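Local coordinates for minor structural protein 5 (Lactococcus phage Tuc2009, PDB 5E7T) that forms part of the tripod of the phage baseplate and probably contributes a carbohydrate-binding module to recognition of the lactococcal host, at residues I105-R111 against C123-K129; V56-T61 against L161-F165; D91-W97 against F173-N179; Y114-K120 against P148-D152. Numbering follows the deposited sequence.

Contact 1: residues I105-R111 against C123-K129; sequences ISAFWMR and CTIDLPK. With SO4 (sulfate ion), chain H.
Strands 104-114 and 121-126 pair here as a beta hairpin. Its second strand is an edge strand of a four-stranded antiparallel sheet in the BppA domain. The axes of 108-111 and 124-126 approach to 4.7 Å at 159°. W109 faces D126 and R111 faces T124 as non-hydrogen-bonded pairs, with CA-CA distances of 4.3 and 4.1 Å. M110 and I125 form the hydrogen-bonded pair between them: M110 N to I125 O is 3.0 Å, and the return bond, I125 N to M110 O, is weak at 3.1 Å. L127 N donates to F108 O at 3.0 Å in an almost straight bond. The sheet is one layer of a beta sandwich, and the two faces differ accordingly. On the inner face M110 CB meets I125 CG2 at 3.8 Å. F108 (chi1 t) also turns inward, toward F173 of the other sheet. L127 CB lies over the F108 ring, 3.6 Å from its centroid, as a CH-pi contact. On the outer face R111, with chi1 and chi2 t, gives NE to T124 OG1 at 2.9 Å and NH2 to the same OG1 at 3.2 Å. Before F108 the chain turns a corner at A107 (phi 46°, psi 54°). There A107 N donates to O3 of a sulfate ion, probably from the crystallisation liquor, at 3.0 Å. K129 CE is 3.4 Å from O4 of this ion.

Contact 2: residues V56-T61 against L161-F165; sequences VTMKGT and LNVGF
This is apolar packing between two facing sheets, in the buried interior of the BppA domain. Strand 56-60 belongs to the five-stranded sheet and strand 161-165 to the four-stranded one. Both are extended and run roughly the same way. Their axes cross at -34° and approach to 7.2 Å, too far for backbone pairing. M58 CA and V163 CA are 7.5 Å apart; G60 CA and F165 CA are 5.8 Å apart. The contact is a section through the core of a beta sandwich, filled from both layers. V56, M58, L161, V163 and F165 all direct CA-to-CB toward the other strand. M58 has chi1 and chi2 m, which brings CE 3.7 Å from L161 CG and 3.6 Å from V163 CG1. V56 CG1 meets L161 CD2 at 4.0 Å. The F165 ring (chi1 m, chi2 -90°) reaches across, with CZ 3.9 Å from M58 CB and 3.3 Å from M58 O. F165 CB is 3.5 Å from G60 O. The missing side chain at G60 leaves room for the ring at CD2.

Contact 3: residues D91-W97 against F173-N179; sequences DVMFTSW and FTIRVRN
Apart from a bulge at T95, alternate residues bond across this contact by backbone. D91 N donates to R178 O (3.0 Å) and R178 N to D91 O (2.9 Å). M93 N donates to R176 O (3.0 Å) and R176 N to M93 O (2.7 Å). Those between bond outward: V92 to I139, F94 to N136, F173 to M58, I175 to V56, V177 to G54. Strands 91-94 and 173-178 are antiparallel neighbours in the five-stranded sheet of the beta sandwich, axes 4.5 Å apart at 157°. The beta bulge shifts the register by one: F94 pairs with I175, S96 with T174. T95 N donates to T174 O (3.2 Å) and T174 N to S96 O (2.9 Å). D91, M93, S96, T174, R176 and R178 share one face. There R178 NE and NH2 bridge to D91 OD2 at 2.7 and 2.8 Å, and R176 NE to E55. The other face, apolar, holds V92, I175, V177 and an aromatic cluster of F94, W97 and F173.

Contact 4: residues Y114-K120 against P148-D152; sequences YTENSWK and PPYED
Neither segment forms a regular helix, and they meet mainly through side chains. Residues 114-120 form the turn of the hairpin of strands 104-114 and 121-126. Y114 N bonds to K120 O at 2.9 Å and W119 N to T115 O at 2.9 Å, which closes the turn. N117 and W119 have positive phi (86° and 69°). Residues 148-152 are an extended connection between strands 139-146 and 157-166. The nearest CA pairs are S118 to E151 at 7.8 Å and K120 to P148 at 7.9 Å. Y114 (chi1 m) lays its ring between the two loops. E151 CG sits over one ring face, 3.6 Å from the centroid, as a CH-pi contact. P148 CG lies at the ring edge, 4.0 Å from Y114 CE2. This joins two loops at one end of the beta sandwich. E151, with chi1 and chi2 m, folds back so that S118 OG donates to its OE2 at 2.7 Å. One glutamate thus serves both chemistries: its methylene covers the tyrosine, and its carboxylate accepts the hydrogen bond of the serine hydroxyl.

In the fold
All four contacts lie in one beta-sandwich domain. Contacts 1 and 3 are pairings within a sheet, one in each layer. Contact 2 packs the layers face to face. Each of its strands is hydrogen-bonded in its own sheet to a strand of contact 1 or contact 3. Contacts 1 and 2 are buried and contact 3 partly so. The F108 and F173 rings join contacts 1 and 3 across the core. Backbone bonds dominate contacts 1 and 3, with polar side-chain bonds on their outer faces, whereas contact 2 is apolar. Contact 4, only partly buried, sits at the turn of the hairpin whose strands make contact 1, about 18 Å from contact 3 between nearest atoms.

Contact 1: residues I105-R111 against C123-K129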
# COMPACT_ATOMS: atom_id res chain seq x y z
N ILE B 105 -23.74 68.04 -10.28
CA ILE B 105 -23.58 66.63 -10.59
C ILE B 105 -22.77 66.52 -11.88
O ILE B 105 -23.16 67.09 -12.90
CB ILE B 105 -24.98 65.98 -10.76
CG1 ILE B 105 -25.78 65.98 -9.46
CG2 ILE B 105 -24.90 64.60 -11.40
CD1 ILE B 105 -25.34 64.95 -8.37
N SER B 106 -21.65 65.79 -11.84
CA SER B 106 -20.84 65.55 -13.02
C SER B 106 -20.29 64.12 -13.02
O SER B 106 -20.22 63.49 -11.97
CB SER B 106 -19.73 66.58 -13.15
OG SER B 106 -18.73 66.37 -12.17
N ALA B 107 -19.92 63.62 -14.21
CA ALA B 107 -19.41 62.27 -14.52
C ALA B 107 -20.27 61.22 -13.85
O ALA B 107 -19.78 60.40 -13.06
CB ALA B 107 -17.94 62.14 -14.16
N PHE B 108 -21.57 61.31 -14.10
CA PHE B 108 -22.56 60.42 -13.52
C PHE B 108 -22.83 59.34 -14.53
O PHE B 108 -23.61 59.56 -15.47
CB PHE B 108 -23.85 61.19 -13.12
CG PHE B 108 -24.88 60.38 -12.37
CD1 PHE B 108 -24.52 59.19 -11.73
CD2 PHE B 108 -26.20 60.80 -12.30
CE1 PHE B 108 -25.48 58.42 -11.06
CE2 PHE B 108 -27.16 60.03 -11.62
CZ PHE B 108 -26.79 58.85 -11.01
N TRP B 109 -22.18 58.17 -14.34
CA TRP B 109 -22.30 57.04 -15.26
C TRP B 109 -21.91 55.67 -14.69
O TRP B 109 -21.38 55.60 -13.58
CB TRP B 109 -21.51 57.30 -16.56
CG TRP B 109 -20.21 58.07 -16.42
CD1 TRP B 109 -19.93 59.28 -16.98
CD2 TRP B 109 -18.99 57.62 -15.79
NE1 TRP B 109 -18.63 59.64 -16.69
CE2 TRP B 109 -18.03 58.64 -15.96
CE3 TRP B 109 -18.64 56.49 -15.03
CZ2 TRP B 109 -16.74 58.55 -15.44
CZ3 TRP B 109 -17.34 56.39 -14.55
CH2 TRP B 109 -16.42 57.42 -14.74
N MET B 110 -22.19 54.58 -15.46
CA MET B 110 -21.79 53.18 -15.18
C MET B 110 -20.84 52.88 -16.31
O MET B 110 -21.25 52.83 -17.47
CB MET B 110 -22.97 52.23 -15.23
CG MET B 110 -23.71 52.13 -13.96
SD MET B 110 -25.18 51.15 -14.23
CE MET B 110 -26.02 51.49 -12.79
N ARG B 111 -19.54 52.78 -16.00
CA ARG B 111 -18.56 52.68 -17.06
C ARG B 111 -17.40 51.73 -16.83
O ARG B 111 -16.83 51.68 -15.73
CB ARG B 111 -18.05 54.12 -17.33
CG ARG B 111 -16.63 54.30 -17.88
CD ARG B 111 -16.30 55.74 -18.21
NE ARG B 111 -17.40 56.42 -18.91
CZ ARG B 111 -17.44 57.71 -19.23
NH1 ARG B 111 -16.40 58.50 -18.96
NH2 ARG B 111 -18.51 58.22 -19.82
N CYS B 123 -16.76 51.08 -22.47
CA CYS B 123 -18.19 50.83 -22.59
C CYS B 123 -18.86 51.48 -21.41
O CYS B 123 -18.56 51.17 -20.26
CB CYS B 123 -18.46 49.33 -22.62
SG CYS B 123 -20.13 48.91 -23.12
N THR B 124 -19.71 52.46 -21.71
CA THR B 124 -20.35 53.30 -20.71
C THR B 124 -21.84 53.63 -20.97
O THR B 124 -22.35 53.42 -22.08
CB THR B 124 -19.52 54.57 -20.61
OG1 THR B 124 -20.04 55.43 -19.59
CG2 THR B 124 -19.42 55.31 -21.95
N ILE B 125 -22.52 54.18 -19.93
CA ILE B 125 -23.90 54.62 -19.96
C ILE B 125 -24.11 55.74 -18.95
O ILE B 125 -23.91 55.54 -17.76
CB ILE B 125 -24.94 53.47 -19.84
CG1 ILE B 125 -26.37 53.98 -20.11
CG2 ILE B 125 -24.81 52.67 -18.51
CD1 ILE B 125 -27.31 52.94 -20.34
N ASP B 126 -24.49 56.92 -19.45
CA ASP B 126 -24.76 58.10 -18.64
C ASP B 126 -26.07 57.89 -17.88
O ASP B 126 -27.03 57.32 -18.42
CB ASP B 126 -24.91 59.34 -19.53
CG ASP B 126 -23.66 60.13 -19.92
OD1 ASP B 126 -22.57 59.84 -19.35
OD2 ASP B 126 -23.78 61.07 -20.76
N LEU B 127 -26.10 58.34 -16.62
CA LEU B 127 -27.27 58.24 -15.77
C LEU B 127 -27.85 59.65 -15.61
O LEU B 127 -27.12 60.61 -15.89
CB LEU B 127 -26.94 57.56 -14.44
CG LEU B 127 -26.51 56.09 -14.54
CD1 LEU B 127 -26.47 55.46 -13.18
CD2 LEU B 127 -27.43 55.30 -15.45
N PRO B 128 -29.18 59.79 -15.29
CA PRO B 128 -29.79 61.13 -15.27
C PRO B 128 -29.12 62.13 -14.36
O PRO B 128 -29.07 61.91 -13.17
CB PRO B 128 -31.24 60.85 -14.87
CG PRO B 128 -31.49 59.49 -15.38
CD PRO B 128 -30.21 58.77 -15.03
N LYS B 129 -28.64 63.25 -14.93
CA LYS B 129 -27.97 64.33 -14.20
C LYS B 129 -28.91 65.10 -13.23
O LYS B 129 -28.41 65.68 -12.28
CB LYS B 129 -27.22 65.27 -15.16
CG LYS B 129 -25.69 65.03 -15.20
CD LYS B 129 -25.03 65.18 -16.59
CE LYS B 129 -23.96 64.15 -16.86
NZ LYS B 129 -24.50 62.74 -16.88
S SO4 H . -19.77 64.78 -17.62
O1 SO4 H . -19.97 65.57 -18.83
O2 SO4 H . -18.37 64.32 -17.56
O3 SO4 H . -20.06 65.62 -16.46
O4 SO4 H . -20.67 63.60 -17.66

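Contact 2: residues V56-T61 against L161-F165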
# COMPACT_ATOMS: atom_id res chain seq x y z
N VAL B 56 -28.56 51.75 -3.56
CA VAL B 56 -27.28 52.34 -3.16
C VAL B 56 -27.46 53.85 -3.07
O VAL B 56 -28.19 54.44 -3.87
CB VAL B 56 -26.08 51.92 -4.07
CG1 VAL B 56 -26.15 52.57 -5.45
CG2 VAL B 56 -24.74 52.19 -3.40
N THR B 57 -26.80 54.46 -2.09
CA THR B 57 -26.86 55.88 -1.78
C THR B 57 -25.48 56.50 -1.98
O THR B 57 -24.51 56.07 -1.37
CB THR B 57 -27.37 56.03 -0.34
OG1 THR B 57 -28.58 55.28 -0.17
CG2 THR B 57 -27.56 57.45 0.06
N MET B 58 -25.41 57.49 -2.84
CA MET B 58 -24.19 58.20 -3.16
C MET B 58 -24.22 59.54 -2.44
O MET B 58 -25.19 60.28 -2.61
CB MET B 58 -24.08 58.41 -4.67
CG MET B 58 -24.42 57.18 -5.48
SD MET B 58 -23.00 56.12 -5.64
CE MET B 58 -22.50 56.50 -7.22
N LYS B 59 -23.17 59.84 -1.62
CA LYS B 59 -23.04 61.03 -0.76
C LYS B 59 -21.61 61.58 -0.83
O LYS B 59 -20.64 60.84 -0.65
CB LYS B 59 -23.33 60.60 0.69
CG LYS B 59 -23.78 61.68 1.66
CD LYS B 59 -24.39 60.99 2.88
CE LYS B 59 -24.74 61.92 4.01
NZ LYS B 59 -23.54 62.41 4.74
N GLY B 60 -21.49 62.88 -1.03
CA GLY B 60 -20.17 63.49 -1.09
C GLY B 60 -20.20 65.00 -1.09
O GLY B 60 -21.23 65.60 -1.41
N THR B 61 -19.05 65.61 -0.72
CA THR B 61 -18.86 67.06 -0.70
C THR B 61 -17.52 67.34 -1.39
O THR B 61 -16.48 66.97 -0.85
CB THR B 61 -18.97 67.63 0.73
OG1 THR B 61 -19.86 66.82 1.50
CG2 THR B 61 -19.45 69.06 0.76
N LEU B 161 -19.50 52.56 -10.99
CA LEU B 161 -20.68 53.40 -10.97
C LEU B 161 -20.10 54.63 -10.27
O LEU B 161 -19.70 54.53 -9.10
CB LEU B 161 -21.83 52.80 -10.15
CG LEU B 161 -22.92 53.78 -9.71
CD1 LEU B 161 -23.69 54.31 -10.86
CD2 LEU B 161 -23.87 53.13 -8.75
N ASN B 162 -20.02 55.76 -10.99
CA ASN B 162 -19.45 56.99 -10.49
C ASN B 162 -20.40 58.17 -10.57
O ASN B 162 -21.26 58.22 -11.45
CB ASN B 162 -18.21 57.29 -11.32
CG ASN B 162 -17.35 58.43 -10.85
OD1 ASN B 162 -17.43 59.54 -11.38
ND2 ASN B 162 -16.43 58.14 -9.92
N VAL B 163 -20.21 59.13 -9.65
CA VAL B 163 -20.89 60.43 -9.57
C VAL B 163 -19.95 61.40 -8.85
O VAL B 163 -19.17 60.97 -8.00
CB VAL B 163 -22.32 60.41 -8.96
CG1 VAL B 163 -22.30 60.13 -7.48
CG2 VAL B 163 -23.06 61.72 -9.25
N GLY B 164 -20.02 62.67 -9.23
CA GLY B 164 -19.23 63.74 -8.66
C GLY B 164 -20.11 64.85 -8.14
O GLY B 164 -20.96 65.37 -8.86
N PHE B 165 -19.92 65.18 -6.85
CA PHE B 165 -20.66 66.24 -6.17
C PHE B 165 -19.66 67.35 -5.89
O PHE B 165 -18.71 67.17 -5.13
CB PHE B 165 -21.27 65.74 -4.86
CG PHE B 165 -22.16 64.51 -4.95
CD1 PHE B 165 -23.52 64.64 -5.16
CD2 PHE B 165 -21.65 63.25 -4.70
CE1 PHE B 165 -24.36 63.52 -5.15
CE2 PHE B 165 -22.48 62.14 -4.68
CZ PHE B 165 -23.83 62.28 -4.90

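Contact 3: residues D91-W97 against F173-N179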
# COMPACT_ATOMS: atom_id res chain seq x y z
N ASP B 91 -32.70 49.69 -15.96
CA ASP B 91 -33.85 50.32 -15.32
C ASP B 91 -33.31 51.00 -14.07
O ASP B 91 -32.57 50.39 -13.31
CB ASP B 91 -34.93 49.30 -14.93
CG ASP B 91 -35.69 48.71 -16.10
OD1 ASP B 91 -35.40 49.10 -17.26
OD2 ASP B 91 -36.52 47.82 -15.86
N VAL B 92 -33.65 52.26 -13.88
CA VAL B 92 -33.13 53.07 -12.80
C VAL B 92 -34.24 53.87 -12.09
O VAL B 92 -35.17 54.35 -12.75
CB VAL B 92 -32.00 53.92 -13.44
CG1 VAL B 92 -32.17 55.41 -13.26
CG2 VAL B 92 -30.64 53.44 -12.98
N MET B 93 -34.16 53.98 -10.76
CA MET B 93 -35.17 54.70 -9.99
C MET B 93 -34.56 55.51 -8.88
O MET B 93 -33.76 54.97 -8.12
CB MET B 93 -36.23 53.76 -9.43
CG MET B 93 -37.10 54.35 -8.37
SD MET B 93 -38.62 53.43 -8.30
CE MET B 93 -39.07 53.82 -6.76
N PHE B 94 -34.94 56.78 -8.78
CA PHE B 94 -34.41 57.64 -7.74
C PHE B 94 -35.49 57.81 -6.73
O PHE B 94 -36.55 58.37 -7.04
CB PHE B 94 -33.95 58.99 -8.32
CG PHE B 94 -32.75 58.87 -9.24
CD1 PHE B 94 -32.91 58.49 -10.57
CD2 PHE B 94 -31.47 59.15 -8.78
CE1 PHE B 94 -31.82 58.41 -11.43
CE2 PHE B 94 -30.38 59.05 -9.63
CZ PHE B 94 -30.56 58.69 -10.95
N THR B 95 -35.25 57.30 -5.51
CA THR B 95 -36.21 57.36 -4.42
C THR B 95 -36.00 58.60 -3.54
O THR B 95 -36.90 58.99 -2.79
CB THR B 95 -36.19 56.07 -3.63
OG1 THR B 95 -34.96 55.95 -2.95
CG2 THR B 95 -36.38 54.88 -4.51
N SER B 96 -34.82 59.21 -3.65
CA SER B 96 -34.42 60.40 -2.88
C SER B 96 -33.38 61.15 -3.66
O SER B 96 -32.46 60.53 -4.20
CB SER B 96 -33.86 59.98 -1.52
OG SER B 96 -32.85 60.85 -1.03
N TRP B 97 -33.50 62.48 -3.75
CA TRP B 97 -32.54 63.32 -4.47
C TRP B 97 -32.31 64.61 -3.67
O TRP B 97 -33.11 65.54 -3.74
CB TRP B 97 -33.04 63.59 -5.90
CG TRP B 97 -32.14 64.48 -6.72
CD1 TRP B 97 -32.20 65.83 -6.82
CD2 TRP B 97 -31.05 64.06 -7.55
NE1 TRP B 97 -31.17 66.29 -7.62
CE2 TRP B 97 -30.46 65.22 -8.09
CE3 TRP B 97 -30.49 62.81 -7.88
CZ2 TRP B 97 -29.38 65.17 -8.97
CZ3 TRP B 97 -29.42 62.76 -8.74
CH2 TRP B 97 -28.87 63.94 -9.28
N PHE B 173 -28.05 61.14 -3.13
CA PHE B 173 -29.23 60.55 -3.74
C PHE B 173 -29.28 59.06 -3.45
O PHE B 173 -28.27 58.48 -3.05
CB PHE B 173 -29.35 60.85 -5.26
CG PHE B 173 -28.22 60.36 -6.14
CD1 PHE B 173 -28.18 59.05 -6.58
CD2 PHE B 173 -27.20 61.23 -6.52
CE1 PHE B 173 -27.12 58.60 -7.37
CE2 PHE B 173 -26.14 60.77 -7.30
CZ PHE B 173 -26.10 59.46 -7.71
N THR B 174 -30.45 58.45 -3.63
CA THR B 174 -30.62 57.01 -3.46
C THR B 174 -31.18 56.54 -4.76
O THR B 174 -32.11 57.16 -5.29
CB THR B 174 -31.48 56.70 -2.26
OG1 THR B 174 -30.96 57.43 -1.13
CG2 THR B 174 -31.50 55.24 -1.96
N ILE B 175 -30.54 55.53 -5.34
CA ILE B 175 -30.86 54.97 -6.65
C ILE B 175 -31.08 53.49 -6.57
O ILE B 175 -30.39 52.79 -5.82
CB ILE B 175 -29.75 55.35 -7.69
CG1 ILE B 175 -30.17 55.00 -9.14
CG2 ILE B 175 -28.38 54.76 -7.32
CD1 ILE B 175 -29.16 55.35 -10.24
N ARG B 176 -32.05 53.00 -7.34
CA ARG B 176 -32.36 51.60 -7.45
C ARG B 176 -31.98 51.18 -8.85
O ARG B 176 -32.28 51.91 -9.80
CB ARG B 176 -33.83 51.35 -7.16
CG ARG B 176 -34.11 51.47 -5.68
CD ARG B 176 -35.56 51.30 -5.39
NE ARG B 176 -35.81 51.28 -3.95
CZ ARG B 176 -37.01 51.09 -3.42
NH1 ARG B 176 -38.06 50.89 -4.20
NH2 ARG B 176 -37.16 51.09 -2.10
N VAL B 177 -31.23 50.09 -8.99
CA VAL B 177 -30.78 49.61 -10.29
C VAL B 177 -31.37 48.23 -10.50
O VAL B 177 -31.13 47.33 -9.70
CB VAL B 177 -29.24 49.65 -10.38
CG1 VAL B 177 -28.75 48.93 -11.61
CG2 VAL B 177 -28.73 51.09 -10.34
N ARG B 178 -32.19 48.08 -11.55
CA ARG B 178 -32.91 46.86 -11.94
C ARG B 178 -32.50 46.42 -13.36
O ARG B 178 -32.34 47.25 -14.25
CB ARG B 178 -34.42 47.11 -11.86
CG ARG B 178 -35.30 45.98 -12.35
CD ARG B 178 -36.75 46.33 -12.20
NE ARG B 178 -37.33 46.94 -13.39
CZ ARG B 178 -38.54 47.49 -13.44
NH1 ARG B 178 -39.30 47.52 -12.36
NH2 ARG B 178 -38.99 48.02 -14.57
N ASN B 179 -32.34 45.11 -13.54
CA ASN B 179 -31.98 44.41 -14.77
C ASN B 179 -30.86 45.09 -15.61
O ASN B 179 -31.07 45.34 -16.81
CB ASN B 179 -33.21 44.15 -15.61
CG ASN B 179 -34.37 43.46 -14.94
OD1 ASN B 179 -35.53 43.75 -15.28
ND2 ASN B 179 -34.11 42.51 -14.03

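Contact 4: residues Y114-K120 against P148-D152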
# COMPACT_ATOMS: atom_id res chain seq x y z
N TYR B 114 -10.32 52.51 -19.23
CA TYR B 114 -8.88 52.36 -18.99
C TYR B 114 -8.56 53.23 -17.76
O TYR B 114 -9.33 54.14 -17.42
CB TYR B 114 -8.05 52.75 -20.24
CG TYR B 114 -8.11 51.76 -21.39
CD1 TYR B 114 -7.38 50.57 -21.35
CD2 TYR B 114 -8.90 52.01 -22.50
CE1 TYR B 114 -7.48 49.63 -22.38
CE2 TYR B 114 -8.98 51.08 -23.55
CZ TYR B 114 -8.28 49.89 -23.47
OH TYR B 114 -8.38 48.96 -24.50
N THR B 115 -7.48 52.92 -17.05
CA THR B 115 -7.16 53.68 -15.85
C THR B 115 -5.96 54.59 -16.09
O THR B 115 -5.93 55.27 -17.13
CB THR B 115 -7.05 52.77 -14.63
OG1 THR B 115 -6.00 51.82 -14.82
CG2 THR B 115 -8.37 52.10 -14.30
N GLU B 116 -4.99 54.62 -15.14
CA GLU B 116 -3.82 55.49 -15.12
C GLU B 116 -3.23 55.73 -16.47
O GLU B 116 -2.95 54.79 -17.22
CB GLU B 116 -2.75 55.04 -14.14
CG GLU B 116 -2.85 55.75 -12.80
CD GLU B 116 -4.00 55.31 -11.91
OE1 GLU B 116 -4.51 54.18 -12.08
OE2 GLU B 116 -4.37 56.11 -11.02
N ASN B 117 -3.06 57.04 -16.74
CA ASN B 117 -2.61 57.71 -17.96
C ASN B 117 -3.80 57.96 -18.89
O ASN B 117 -4.17 59.12 -19.11
CB ASN B 117 -1.42 57.00 -18.66
CG ASN B 117 -0.09 57.08 -17.90
OD1 ASN B 117 0.27 58.10 -17.31
ND2 ASN B 117 0.68 55.99 -17.95
N SER B 118 -4.45 56.88 -19.35
CA SER B 118 -5.54 56.91 -20.32
C SER B 118 -6.84 57.48 -19.84
O SER B 118 -7.21 58.54 -20.34
CB SER B 118 -5.78 55.54 -20.92
OG SER B 118 -6.57 55.64 -22.09
N TRP B 119 -7.59 56.75 -18.99
CA TRP B 119 -8.92 57.11 -18.49
C TRP B 119 -10.00 57.06 -19.59
O TRP B 119 -11.18 57.29 -19.28
CB TRP B 119 -8.95 58.46 -17.75
CG TRP B 119 -8.05 58.46 -16.56
CD1 TRP B 119 -6.83 59.08 -16.45
CD2 TRP B 119 -8.18 57.64 -15.38
NE1 TRP B 119 -6.24 58.76 -15.25
CE2 TRP B 119 -7.04 57.88 -14.57
CE3 TRP B 119 -9.16 56.74 -14.92
CZ2 TRP B 119 -6.87 57.27 -13.32
CZ3 TRP B 119 -8.99 56.14 -13.68
CH2 TRP B 119 -7.87 56.42 -12.89
N LYS B 120 -9.62 56.68 -20.84
CA LYS B 120 -10.53 56.57 -21.98
C LYS B 120 -11.61 55.51 -21.73
O LYS B 120 -11.28 54.45 -21.20
CB LYS B 120 -9.74 56.37 -23.31
CG LYS B 120 -10.58 56.12 -24.58
CD LYS B 120 -11.58 57.26 -24.95
CE LYS B 120 -12.40 56.98 -26.20
NZ LYS B 120 -13.47 55.96 -26.01
N PRO B 148 -12.84 51.28 -27.96
CA PRO B 148 -11.71 52.09 -28.42
C PRO B 148 -10.47 51.22 -28.73
O PRO B 148 -10.38 50.06 -28.27
CB PRO B 148 -11.47 53.04 -27.24
CG PRO B 148 -11.88 52.24 -26.06
CD PRO B 148 -13.03 51.39 -26.50
N PRO B 149 -9.49 51.76 -29.49
CA PRO B 149 -8.31 50.97 -29.80
C PRO B 149 -7.50 50.65 -28.55
O PRO B 149 -7.49 51.45 -27.59
CB PRO B 149 -7.54 51.83 -30.80
CG PRO B 149 -7.99 53.18 -30.54
CD PRO B 149 -9.41 53.09 -30.13
N TYR B 150 -6.82 49.48 -28.57
CA TYR B 150 -6.01 49.01 -27.46
C TYR B 150 -4.97 50.04 -27.08
O TYR B 150 -4.44 50.72 -27.96
CB TYR B 150 -5.32 47.67 -27.79
CG TYR B 150 -6.23 46.48 -28.03
CD1 TYR B 150 -7.14 46.07 -27.07
CD2 TYR B 150 -6.08 45.69 -29.16
CE1 TYR B 150 -7.95 44.94 -27.27
CE2 TYR B 150 -6.87 44.56 -29.38
CZ TYR B 150 -7.81 44.18 -28.42
OH TYR B 150 -8.60 43.07 -28.64
N GLU B 151 -4.72 50.17 -25.76
CA GLU B 151 -3.72 51.04 -25.13
C GLU B 151 -2.44 50.23 -24.91
O GLU B 151 -2.40 49.04 -25.26
CB GLU B 151 -4.25 51.48 -23.76
CG GLU B 151 -5.36 52.50 -23.81
CD GLU B 151 -4.89 53.91 -24.11
OE1 GLU B 151 -3.69 54.21 -23.89
OE2 GLU B 151 -5.74 54.72 -24.53
N ASP B 152 -1.42 50.82 -24.25
CA ASP B 152 -0.19 50.09 -23.89
C ASP B 152 -0.59 48.96 -22.92
O ASP B 152 -1.60 49.11 -22.21
CB ASP B 152 0.83 51.02 -23.22
CG ASP B 152 2.23 50.45 -23.22
OD1 ASP B 152 2.78 50.23 -24.32
OD2 ASP B 152 2.75 50.15 -22.13